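Local atomic coordinates of rhamnose ABC transporter, periplasmic rhamnose-binding protein (PDB entry 4KVF), a protein that probably binds a sugar such as rhamnose outside the cell membrane and delivers it to an ABC transporter for uptake. Residues N141-Q146 against G327-F332; V168-A171 against N177-S180; R242-S247 against D270-K275. All coordinates share one frame; numbering follows the deposited sequence.

The centre of contact 1 lies about 7 Å from the centre of the chain, where two chain crossings between the lobes run side by side: 141-146 leaves the six-stranded sheet and enters helix 145-159, while segment 327-332 leaves it for strand 330-332. The stretch between those two segments holds contacts 2 and 3, in that order, both in the lobe of the four-stranded parallel sheet. The centres of contacts 1 and 2 are about 16 Å apart, those of contacts 1 and 3 about 24 Å. T145 packs on S180, and E331 makes a salt bridge with K275. Each crossing thus touches one contact in this lobe, 141-146 meeting contact 2 and 327-332 meeting contact 3.

Contact 1 (N141-Q146 against G327-F332); sequences NQATTQ and GPPTEF
A143 and P329 make the apolar part of this contact, and it is small: the methyl CB of A143 lies 4.2 Å from CG of the P329 ring. Both side chains also rest on I148 of helix 145-159, and P329 reaches S151 as well, so the helix completes the hydrophobic patch. Next to it, A143 packs against the backbone of G327, its CA 3.8 Å from G327 O.

The polar part runs through water. One water accepts from T144 N at 2.9 Å and donates to G327 O at the same length, bridging the two backbones. A second lies between Q142 O and P328 O, 3.0 Å from the latter, but its short approach to Q142 O and its surplus of acceptors make the exact bonding doubtful. Q142 O and G327 O, 3.5 Å apart, are both acceptors and can only be neighbours. G327 has a steric reason to lack a side chain, since a CB there would run into P328 CD and the preceding carbonyl oxygen.

Polar side chains on 141-146 look elsewhere. T144 holds the N-cap position of helix 145-159; a chi1 of 59° places its hydroxyl where OG1 can accept from G147 N. The Q142 amide nitrogen bonds D128.

Two crossings between lobes, as in the hinge of type I periplasmic binding proteins, thus meet through a methyl, a proline ring and bridging water. Backbone bonds of N141 to I324 and L326 hold the chains side by side just before; the water-bridged part is probably the more yielding one.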
ATOM      1  N   ASN A 141      -4.872   4.033  -4.950  1.00 22.26           N
ATOM      2  CA  ASN A 141      -4.901   3.036  -3.889  1.00 23.76           C
ATOM      3  C   ASN A 141      -3.993   1.862  -4.242  1.00 22.18           C
ATOM      4  O   ASN A 141      -4.184   1.219  -5.281  1.00 26.50           O
ATOM      5  CB  ASN A 141      -6.335   2.540  -3.678  1.00 23.01           C
ATOM      6  CG  ASN A 141      -6.496   1.764  -2.385  1.00 25.98           C
ATOM      7  OD1 ASN A 141      -5.523   1.557  -1.657  1.00 33.59           O
ATOM      8  ND2 ASN A 141      -7.734   1.386  -2.066  1.00 28.51           N
ATOM      9  N   GLN A 142      -3.003   1.590  -3.389  1.00 24.09           N
ATOM     10  CA  GLN A 142      -1.985   0.596  -3.718  1.00 24.34           C
ATOM     11  C   GLN A 142      -2.571  -0.797  -3.809  1.00 21.95           C
ATOM     12  O   GLN A 142      -2.108  -1.631  -4.598  1.00 24.44           O
ATOM     13  CB  GLN A 142      -0.824   0.607  -2.709  1.00 26.44           C
ATOM     14  CG  GLN A 142      -1.236   0.393  -1.274  1.00 32.28           C
ATOM     15  CD  GLN A 142      -1.420   1.703  -0.538  1.00 44.01           C
ATOM     16  OE1 GLN A 142      -2.103   2.607  -1.023  1.00 47.02           O
ATOM     17  NE2 GLN A 142      -0.796   1.821   0.630  1.00 37.16           N
ATOM     18  N   ALA A 143      -3.611  -1.038  -3.025  1.00 20.12           N
ATOM     19  CA  ALA A 143      -4.307  -2.322  -3.067  1.00 24.56           C
ATOM     20  C   ALA A 143      -5.556  -2.160  -2.241  1.00 21.74           C
ATOM     21  O   ALA A 143      -5.513  -1.493  -1.217  1.00 27.20           O
ATOM     22  CB  ALA A 143      -3.430  -3.430  -2.483  1.00 31.54           C
ATOM     23  N   THR A 144      -6.652  -2.772  -2.673  1.00 23.09           N
ATOM     24  CA  THR A 144      -7.906  -2.665  -1.932  1.00 25.38           C
ATOM     25  C   THR A 144      -7.855  -3.546  -0.691  1.00 23.56           C
ATOM     26  O   THR A 144      -7.033  -4.457  -0.591  1.00 24.73           O
ATOM     27  CB  THR A 144      -9.123  -3.085  -2.766  1.00 24.93           C
ATOM     28  OG1 THR A 144      -8.973  -4.440  -3.195  1.00 27.19           O
ATOM     29  CG2 THR A 144      -9.284  -2.175  -3.987  1.00 29.85           C
ATOM     30  N   THR A 145      -8.746  -3.283   0.257  1.00 24.56           N
ATOM     31  CA  THR A 145      -8.790  -4.145   1.423  1.00 23.89           C
ATOM     32  C   THR A 145      -9.253  -5.544   1.014  1.00 23.41           C
ATOM     33  O   THR A 145      -8.808  -6.539   1.585  1.00 23.16           O
ATOM     34  CB  THR A 145      -9.677  -3.586   2.538  1.00 22.99           C
ATOM     35  OG1 THR A 145     -11.007  -3.413   2.041  1.00 27.38           O
ATOM     36  CG2 THR A 145      -9.141  -2.256   3.025  1.00 24.72           C
ATOM     37  N   GLN A 146     -10.129  -5.615   0.013  1.00 20.89           N
ATOM     38  CA  GLN A 146     -10.561  -6.900  -0.529  1.00 23.24           C
ATOM     39  C   GLN A 146      -9.355  -7.625  -1.105  1.00 24.45           C
ATOM     40  O   GLN A 146      -9.155  -8.826  -0.862  1.00 25.83           O
ATOM     41  CB  GLN A 146     -11.616  -6.703  -1.627  1.00 24.64           C
ATOM     42  CG  GLN A 146     -12.154  -7.993  -2.208  1.00 29.48           C
ATOM     43  CD  GLN A 146     -12.849  -8.855  -1.168  1.00 37.27           C
ATOM     44  OE1 GLN A 146     -13.478  -8.348  -0.235  1.00 34.22           O
ATOM     45  NE2 GLN A 146     -12.738 -10.169  -1.326  1.00 32.20           N
ATOM     46  N   GLY A 327      -3.290  -2.354  -8.305  1.00 22.29           N
ATOM     47  CA  GLY A 327      -3.498  -3.726  -8.728  1.00 24.10           C
ATOM     48  C   GLY A 327      -3.659  -4.609  -7.511  1.00 21.89           C
ATOM     49  O   GLY A 327      -3.749  -4.111  -6.388  1.00 21.60           O
ATOM     50  N   PRO A 328      -3.716  -5.924  -7.725  1.00 24.38           N
ATOM     51  CA  PRO A 328      -3.696  -6.827  -6.572  1.00 23.61           C
ATOM     52  C   PRO A 328      -2.361  -6.664  -5.849  1.00 28.53           C
ATOM     53  O   PRO A 328      -1.414  -6.132  -6.446  1.00 29.76           O
ATOM     54  CB  PRO A 328      -3.789  -8.217  -7.221  1.00 29.05           C
ATOM     55  CG  PRO A 328      -4.379  -7.974  -8.569  1.00 30.68           C
ATOM     56  CD  PRO A 328      -3.851  -6.645  -9.003  1.00 29.25           C
ATOM     57  N   PRO A 329      -2.274  -7.108  -4.581  1.00 25.04           N
ATOM     58  CA  PRO A 329      -1.002  -7.047  -3.852  1.00 28.07           C
ATOM     59  C   PRO A 329       0.109  -7.759  -4.610  1.00 30.27           C
ATOM     60  O   PRO A 329      -0.154  -8.729  -5.324  1.00 30.28           O
ATOM     61  CB  PRO A 329      -1.305  -7.807  -2.559  1.00 27.12           C
ATOM     62  CG  PRO A 329      -2.795  -7.613  -2.375  1.00 23.72           C
ATOM     63  CD  PRO A 329      -3.365  -7.668  -3.756  1.00 26.45           C
ATOM     64  N   THR A 330       1.333  -7.259  -4.471  1.00 31.08           N
ATOM     65  CA  THR A 330       2.494  -7.904  -5.064  1.00 31.51           C
ATOM     66  C   THR A 330       2.918  -9.037  -4.143  1.00 36.03           C
ATOM     67  O   THR A 330       2.983  -8.853  -2.931  1.00 34.51           O
ATOM     68  CB  THR A 330       3.677  -6.919  -5.201  1.00 33.99           C
ATOM     69  OG1 THR A 330       3.341  -5.886  -6.139  1.00 39.66           O
ATOM     70  CG2 THR A 330       4.939  -7.649  -5.664  1.00 33.59           C
ATOM     71  N   GLU A 331       3.190 -10.207  -4.715  1.00 38.11           N
ATOM     72  CA  GLU A 331       3.680 -11.337  -3.937  1.00 39.71           C
ATOM     73  C   GLU A 331       5.191 -11.437  -4.014  1.00 38.85           C
ATOM     74  O   GLU A 331       5.772 -11.403  -5.098  1.00 43.22           O
ATOM     75  CB  GLU A 331       3.078 -12.648  -4.432  1.00 52.12           C
ATOM     76  CG  GLU A 331       1.634 -12.858  -4.062  1.00 60.35           C
ATOM     77  CD  GLU A 331       1.248 -14.315  -4.166  1.00 68.42           C
ATOM     78  OE1 GLU A 331       2.144 -15.126  -4.477  1.00 70.54           O
ATOM     79  OE2 GLU A 331       0.064 -14.650  -3.944  1.00 69.13           O
ATOM     80  N   PHE A 332       5.823 -11.587  -2.860  1.00 43.60           N
ATOM     81  CA  PHE A 332       7.272 -11.728  -2.814  1.00 40.52           C
ATOM     82  C   PHE A 332       7.686 -13.159  -2.483  1.00 47.39           C
ATOM     83  O   PHE A 332       7.119 -13.788  -1.591  1.00 43.35           O
ATOM     84  CB  PHE A 332       7.859 -10.737  -1.806  1.00 35.14           C
ATOM     85  CG  PHE A 332       7.500  -9.307  -2.089  1.00 39.68           C
ATOM     86  CD1 PHE A 332       8.267  -8.543  -2.951  1.00 42.80           C
ATOM     87  CD2 PHE A 332       6.378  -8.731  -1.508  1.00 36.56           C
ATOM     88  CE1 PHE A 332       7.936  -7.219  -3.215  1.00 55.17           C
ATOM     89  CE2 PHE A 332       6.036  -7.409  -1.770  1.00 42.20           C
ATOM     90  CZ  PHE A 332       6.814  -6.651  -2.624  1.00 54.02           C
TER
HETATM   91  O   HOH W   1      -0.528  -3.517  -5.260  1.00 28.08           O
HETATM   92  O   HOH W   2      -5.991  -4.794  -4.686  1.00 27.45           O

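Contact 2 (V168-A171 against N177-S180); sequences VLSA and NQNS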
ATOM      1  N   VAL A 168      -3.841 -15.240  13.252  1.00 22.94           N
ATOM      2  CA  VAL A 168      -3.371 -13.943  12.796  1.00 23.75           C
ATOM      3  C   VAL A 168      -2.574 -13.284  13.917  1.00 27.97           C
ATOM      4  O   VAL A 168      -2.969 -13.347  15.080  1.00 29.75           O
ATOM      5  CB  VAL A 168      -4.561 -13.041  12.379  1.00 22.85           C
ATOM      6  CG1 VAL A 168      -4.131 -11.563  12.224  1.00 19.68           C
ATOM      7  CG2 VAL A 168      -5.199 -13.581  11.098  1.00 23.95           C
ATOM      8  N   LEU A 169      -1.429 -12.702  13.562  1.00 26.31           N
ATOM      9  CA  LEU A 169      -0.689 -11.826  14.457  1.00 22.35           C
ATOM     10  C   LEU A 169      -0.840 -10.403  13.924  1.00 25.24           C
ATOM     11  O   LEU A 169      -0.271 -10.038  12.893  1.00 24.65           O
ATOM     12  CB  LEU A 169       0.787 -12.253  14.539  1.00 23.45           C
ATOM     13  CG  LEU A 169       1.751 -11.356  15.325  1.00 31.32           C
ATOM     14  CD1 LEU A 169       1.291 -11.196  16.766  1.00 32.14           C
ATOM     15  CD2 LEU A 169       3.171 -11.927  15.294  1.00 32.28           C
ATOM     16  N   SER A 170      -1.667  -9.614  14.601  1.00 25.11           N
ATOM     17  CA  SER A 170      -2.031  -8.302  14.092  1.00 24.53           C
ATOM     18  C   SER A 170      -1.207  -7.198  14.742  1.00 30.78           C
ATOM     19  O   SER A 170      -0.219  -7.464  15.433  1.00 27.05           O
ATOM     20  CB  SER A 170      -3.530  -8.049  14.303  1.00 25.54           C
ATOM     21  OG  SER A 170      -3.952  -6.891  13.593  1.00 23.42           O
ATOM     22  N   ALA A 171      -1.606  -5.957  14.477  1.00 27.12           N
ATOM     23  CA  ALA A 171      -1.017  -4.799  15.134  1.00 26.93           C
ATOM     24  C   ALA A 171      -1.770  -4.572  16.442  1.00 31.77           C
ATOM     25  O   ALA A 171      -1.887  -5.492  17.243  1.00 32.44           O
ATOM     26  CB  ALA A 171      -1.106  -3.576  14.217  1.00 30.05           C
ATOM     27  N   ASN A 177      -6.502  -0.330   9.687  1.00 27.67           N
ATOM     28  CA  ASN A 177      -6.145  -1.092   8.495  1.00 24.73           C
ATOM     29  C   ASN A 177      -6.168  -2.588   8.750  1.00 23.87           C
ATOM     30  O   ASN A 177      -6.798  -3.341   8.008  1.00 23.15           O
ATOM     31  CB  ASN A 177      -4.765  -0.680   7.981  1.00 24.92           C
ATOM     32  CG  ASN A 177      -4.758   0.714   7.381  1.00 30.58           C
ATOM     33  OD1 ASN A 177      -5.802   1.233   6.951  1.00 29.98           O
ATOM     34  ND2 ASN A 177      -3.577   1.331   7.342  1.00 34.38           N
ATOM     35  N   GLN A 178      -5.500  -3.029   9.812  1.00 24.42           N
ATOM     36  CA  GLN A 178      -5.463  -4.461  10.088  1.00 22.41           C
ATOM     37  C   GLN A 178      -6.863  -4.991  10.360  1.00 23.88           C
ATOM     38  O   GLN A 178      -7.212  -6.092   9.941  1.00 25.79           O
ATOM     39  CB  GLN A 178      -4.524  -4.781  11.253  1.00 24.97           C
ATOM     40  CG  GLN A 178      -3.043  -4.847  10.870  1.00 27.87           C
ATOM     41  CD  GLN A 178      -2.423  -3.481  10.651  1.00 29.90           C
ATOM     42  OE1 GLN A 178      -3.009  -2.460  11.016  1.00 29.32           O
ATOM     43  NE2 GLN A 178      -1.215  -3.453  10.071  1.00 25.47           N
ATOM     44  N   ASN A 179      -7.681  -4.203  11.052  1.00 23.30           N
ATOM     45  CA  ASN A 179      -9.029  -4.673  11.354  1.00 24.56           C
ATOM     46  C   ASN A 179      -9.862  -4.830  10.094  1.00 22.82           C
ATOM     47  O   ASN A 179     -10.695  -5.742  10.005  1.00 25.33           O
ATOM     48  CB  ASN A 179      -9.729  -3.781  12.387  1.00 26.15           C
ATOM     49  CG  ASN A 179      -9.171  -3.983  13.780  1.00 32.57           C
ATOM     50  OD1 ASN A 179      -8.493  -4.983  14.042  1.00 30.86           O
ATOM     51  ND2 ASN A 179      -9.449  -3.041  14.680  1.00 36.70           N
ATOM     52  N   SER A 180      -9.616  -3.965   9.113  1.00 20.00           N
ATOM     53  CA  SER A 180     -10.299  -4.074   7.825  1.00 21.17           C
ATOM     54  C   SER A 180      -9.862  -5.346   7.129  1.00 21.78           C
ATOM     55  O   SER A 180     -10.693  -6.130   6.658  1.00 23.54           O
ATOM     56  CB  SER A 180      -9.964  -2.887   6.917  1.00 31.51           C
ATOM     57  OG  SER A 180     -10.633  -1.717   7.338  1.00 37.41           O
TER
HETATM   58  O   HOH W   3      -5.786  -5.397  14.706  1.00 30.94           O
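The hydroxyl OG of S170 donates to a water at 2.6 Å, and that water donates onward to N179 OD1 at 2.8 Å, linking the end of strand 164-170 to the first turn of helix 176-189. The other end of the N179 amide is held too, its ND2 bonding P173 O in the connecting loop.

The same hydroxyl is pressed against the aliphatic part of Q178, with OG 3.2 Å from Q178 CB and slightly farther from CG. S170 reaches it because OG stands opposite the backbone N (chi1 -169°), which sends the oxygen toward the helix. From there the Q178 chain bends at chi2 (76°) and lays its amide flat beneath the methyl of A171: A171 CB sits almost directly over Q178 CD, 3.8 Å away, so the methyl covers an amide face. Q178 NE2 spends its hydrogen-bonding on P232 O, which fixes the rotation of that amide. With an alanine here, P232 O would probably lose this donor and the A171 methyl the flat group it rests on.

A glycerol, probably from the crystallisation liquor, lies about 4 Å from the Q178 side chain. The arrangement is the strand-to-helix turn of a beta-alpha-beta unit, strand 164-170, helix 176-189 and strand 197-204, in the Rossmann-like lobe of a type I periplasmic binding protein.

Contact 3 (R242-S247 against D270-K275); sequences RYVSAS and DGTVKK
An Asx turn at D270, joined to the Schellman motif that ends helix 261-269, is docked here onto the last turn of helix 234-245 through S245. Between the segments S245 OG donates to D270 OD2 at 3.0 Å, meeting it on the syn side, though 29° out of the carboxylate plane. The other carboxylate oxygen is kept within the turn. D270 OD1 accepts from T272 N at 3.1 Å, on its anti side, and from T272 OG1 at 2.9 Å, which comes from above the plane; both donors lie on the same face. A chi1 of 79° wedges the D270 carboxylate between its own N and carbonyl carbon, folding it back over the turn. Three donors on one group should help to keep it ionised and fix its rotation. G271, with positive phi, makes the reversal: a CB there would be jammed against D270 O.

T272 is the centre of the packing. Its OG1 lies 3.4 Å from S245 CB, while its methyl, CG2, lies 3.9 Å from V244 CG1, the two side chains slanting across one another. One residue thus presents its hydroxyl toward the serine and its methyl toward the valine.

The helix end itself is closed by S247. V244 O receives both S247 N, at 3.2 Å, and S247 OG, at 3.1 Å, from the same face of its plane, and the hydroxyl also bonds Y249 N.

Around this joint, S245 also touches Y267 of helix 261-269, and V244 faces inward against L220 of helix 209-222 and I255 of strand 254-257. V273 rests on I255 too, so an edge strand of the four-stranded sheet, 254-257, underlies both segments before the chain enters strand 276-278.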
ATOM      1  N   ARG A 242      11.481 -14.049  12.720  1.00 35.84           N
ATOM      2  CA  ARG A 242      12.690 -14.105  13.528  1.00 38.30           C
ATOM      3  C   ARG A 242      12.548 -15.149  14.628  1.00 38.83           C
ATOM      4  O   ARG A 242      13.496 -15.867  14.932  1.00 44.05           O
ATOM      5  CB  ARG A 242      13.040 -12.738  14.123  1.00 45.25           C
ATOM      6  CG  ARG A 242      14.409 -12.709  14.794  1.00 48.11           C
ATOM      7  CD  ARG A 242      14.798 -11.311  15.238  1.00 48.70           C
ATOM      8  NE  ARG A 242      13.990 -10.842  16.359  1.00 43.85           N
ATOM      9  CZ  ARG A 242      13.008  -9.956  16.254  1.00 43.82           C
ATOM     10  NH1 ARG A 242      12.329  -9.594  17.333  1.00 54.02           N
ATOM     11  NH2 ARG A 242      12.700  -9.430  15.072  1.00 42.63           N
ATOM     12  N   TYR A 243      11.361 -15.243  15.222  1.00 42.61           N
ATOM     13  CA  TYR A 243      11.141 -16.281  16.222  1.00 37.67           C
ATOM     14  C   TYR A 243      11.196 -17.665  15.593  1.00 41.45           C
ATOM     15  O   TYR A 243      11.913 -18.537  16.064  1.00 44.53           O
ATOM     16  CB  TYR A 243       9.809 -16.134  16.956  1.00 38.20           C
ATOM     17  CG  TYR A 243       9.548 -17.355  17.803  1.00 38.42           C
ATOM     18  CD1 TYR A 243      10.296 -17.594  18.938  1.00 41.44           C
ATOM     19  CD2 TYR A 243       8.584 -18.291  17.447  1.00 40.23           C
ATOM     20  CE1 TYR A 243      10.088 -18.719  19.711  1.00 50.85           C
ATOM     21  CE2 TYR A 243       8.368 -19.430  18.217  1.00 44.47           C
ATOM     22  CZ  TYR A 243       9.121 -19.633  19.349  1.00 49.48           C
ATOM     23  OH  TYR A 243       8.915 -20.755  20.127  1.00 54.18           O
ATOM     24  N   VAL A 244      10.409 -17.871  14.542  1.00 41.62           N
ATOM     25  CA  VAL A 244      10.345 -19.180  13.899  1.00 38.23           C
ATOM     26  C   VAL A 244      11.710 -19.634  13.369  1.00 47.81           C
ATOM     27  O   VAL A 244      12.077 -20.800  13.513  1.00 50.94           O
ATOM     28  CB  VAL A 244       9.251 -19.216  12.806  1.00 40.80           C
ATOM     29  CG1 VAL A 244       9.347 -20.485  11.984  1.00 46.60           C
ATOM     30  CG2 VAL A 244       7.876 -19.108  13.461  1.00 41.20           C
ATOM     31  N   SER A 245      12.475 -18.700  12.810  1.00 48.04           N
ATOM     32  CA  SER A 245      13.796 -19.000  12.259  1.00 48.62           C
ATOM     33  C   SER A 245      14.748 -19.594  13.293  1.00 54.46           C
ATOM     34  O   SER A 245      15.575 -20.450  12.973  1.00 62.28           O
ATOM     35  CB  SER A 245      14.409 -17.739  11.647  1.00 56.43           C
ATOM     36  OG  SER A 245      15.630 -18.030  10.989  1.00 58.87           O
ATOM     37  N   ALA A 246      14.620 -19.155  14.540  1.00 51.27           N
ATOM     38  CA  ALA A 246      15.541 -19.590  15.587  1.00 53.65           C
ATOM     39  C   ALA A 246      14.885 -20.541  16.591  1.00 56.21           C
ATOM     40  O   ALA A 246      15.368 -20.701  17.712  1.00 58.22           O
ATOM     41  CB  ALA A 246      16.131 -18.383  16.300  1.00 58.62           C
ATOM     42  N   SER A 247      13.793 -21.180  16.179  1.00 49.40           N
ATOM     43  CA  SER A 247      13.058 -22.093  17.049  1.00 57.61           C
ATOM     44  C   SER A 247      12.924 -23.470  16.413  1.00 58.13           C
ATOM     45  O   SER A 247      13.332 -23.682  15.272  1.00 59.39           O
ATOM     46  CB  SER A 247      11.655 -21.550  17.315  1.00 56.00           C
ATOM     47  OG  SER A 247      10.840 -21.760  16.179  1.00 53.45           O
ATOM     48  N   ASP A 270      16.648 -17.765   3.870  1.00 55.04           N
ATOM     49  CA  ASP A 270      16.968 -18.881   4.771  1.00 58.87           C
ATOM     50  C   ASP A 270      15.863 -19.945   4.853  1.00 61.15           C
ATOM     51  O   ASP A 270      16.008 -20.946   5.554  1.00 56.10           O
ATOM     52  CB  ASP A 270      17.476 -18.412   6.160  1.00 58.42           C
ATOM     53  CG  ASP A 270      16.356 -17.958   7.107  1.00 57.32           C
ATOM     54  OD1 ASP A 270      15.166 -17.958   6.728  1.00 53.54           O
ATOM     55  OD2 ASP A 270      16.682 -17.589   8.258  1.00 56.94           O
ATOM     56  N   GLY A 271      14.769 -19.725   4.124  1.00 56.76           N
ATOM     57  CA  GLY A 271      13.710 -20.716   4.016  1.00 55.44           C
ATOM     58  C   GLY A 271      12.598 -20.638   5.056  1.00 53.91           C
ATOM     59  O   GLY A 271      11.711 -21.494   5.087  1.00 52.71           O
ATOM     60  N   THR A 272      12.637 -19.626   5.913  1.00 49.44           N
ATOM     61  CA  THR A 272      11.614 -19.487   6.947  1.00 48.02           C
ATOM     62  C   THR A 272      10.300 -19.035   6.325  1.00 46.48           C
ATOM     63  O   THR A 272       9.218 -19.521   6.682  1.00 45.90           O
ATOM     64  CB  THR A 272      12.033 -18.472   8.028  1.00 50.18           C
ATOM     65  OG1 THR A 272      13.246 -18.915   8.648  1.00 51.32           O
ATOM     66  CG2 THR A 272      10.946 -18.333   9.086  1.00 49.23           C
ATOM     67  N   VAL A 273      10.399 -18.088   5.398  1.00 40.29           N
ATOM     68  CA  VAL A 273       9.225 -17.552   4.721  1.00 39.30           C
ATOM     69  C   VAL A 273       9.303 -17.869   3.233  1.00 51.29           C
ATOM     70  O   VAL A 273      10.328 -17.625   2.590  1.00 54.61           O
ATOM     71  CB  VAL A 273       9.114 -16.034   4.928  1.00 42.89           C
ATOM     72  CG1 VAL A 273       7.997 -15.454   4.068  1.00 37.81           C
ATOM     73  CG2 VAL A 273       8.893 -15.727   6.401  1.00 47.97           C
ATOM     74  N   LYS A 274       8.229 -18.433   2.694  1.00 46.60           N
ATOM     75  CA  LYS A 274       8.202 -18.801   1.283  1.00 46.01           C
ATOM     76  C   LYS A 274       7.493 -17.748   0.451  1.00 42.28           C
ATOM     77  O   LYS A 274       7.871 -17.488  -0.694  1.00 45.41           O
ATOM     78  CB  LYS A 274       7.561 -20.179   1.092  1.00 44.96           C
ATOM     79  CG  LYS A 274       8.363 -21.301   1.756  1.00 50.62           C
ATOM     80  CD  LYS A 274       7.923 -22.684   1.299  1.00 62.22           C
ATOM     81  CE  LYS A 274       7.053 -23.362   2.346  1.00 66.24           C
ATOM     82  NZ  LYS A 274       6.675 -24.745   1.939  1.00 68.40           N
ATOM     83  N   LYS A 275       6.481 -17.124   1.042  1.00 35.18           N
ATOM     84  CA  LYS A 275       5.658 -16.171   0.324  1.00 40.34           C
ATOM     85  C   LYS A 275       5.112 -15.135   1.302  1.00 37.39           C
ATOM     86  O   LYS A 275       4.765 -15.468   2.437  1.00 36.31           O
ATOM     87  CB  LYS A 275       4.498 -16.915  -0.343  1.00 46.60           C
ATOM     88  CG  LYS A 275       4.054 -16.361  -1.684  1.00 57.87           C
ATOM     89  CD  LYS A 275       2.936 -17.216  -2.282  1.00 63.55           C
ATOM     90  CE  LYS A 275       3.350 -17.853  -3.607  1.00 64.15           C
ATOM     91  NZ  LYS A 275       2.163 -18.230  -4.433  1.00 65.34           N
TER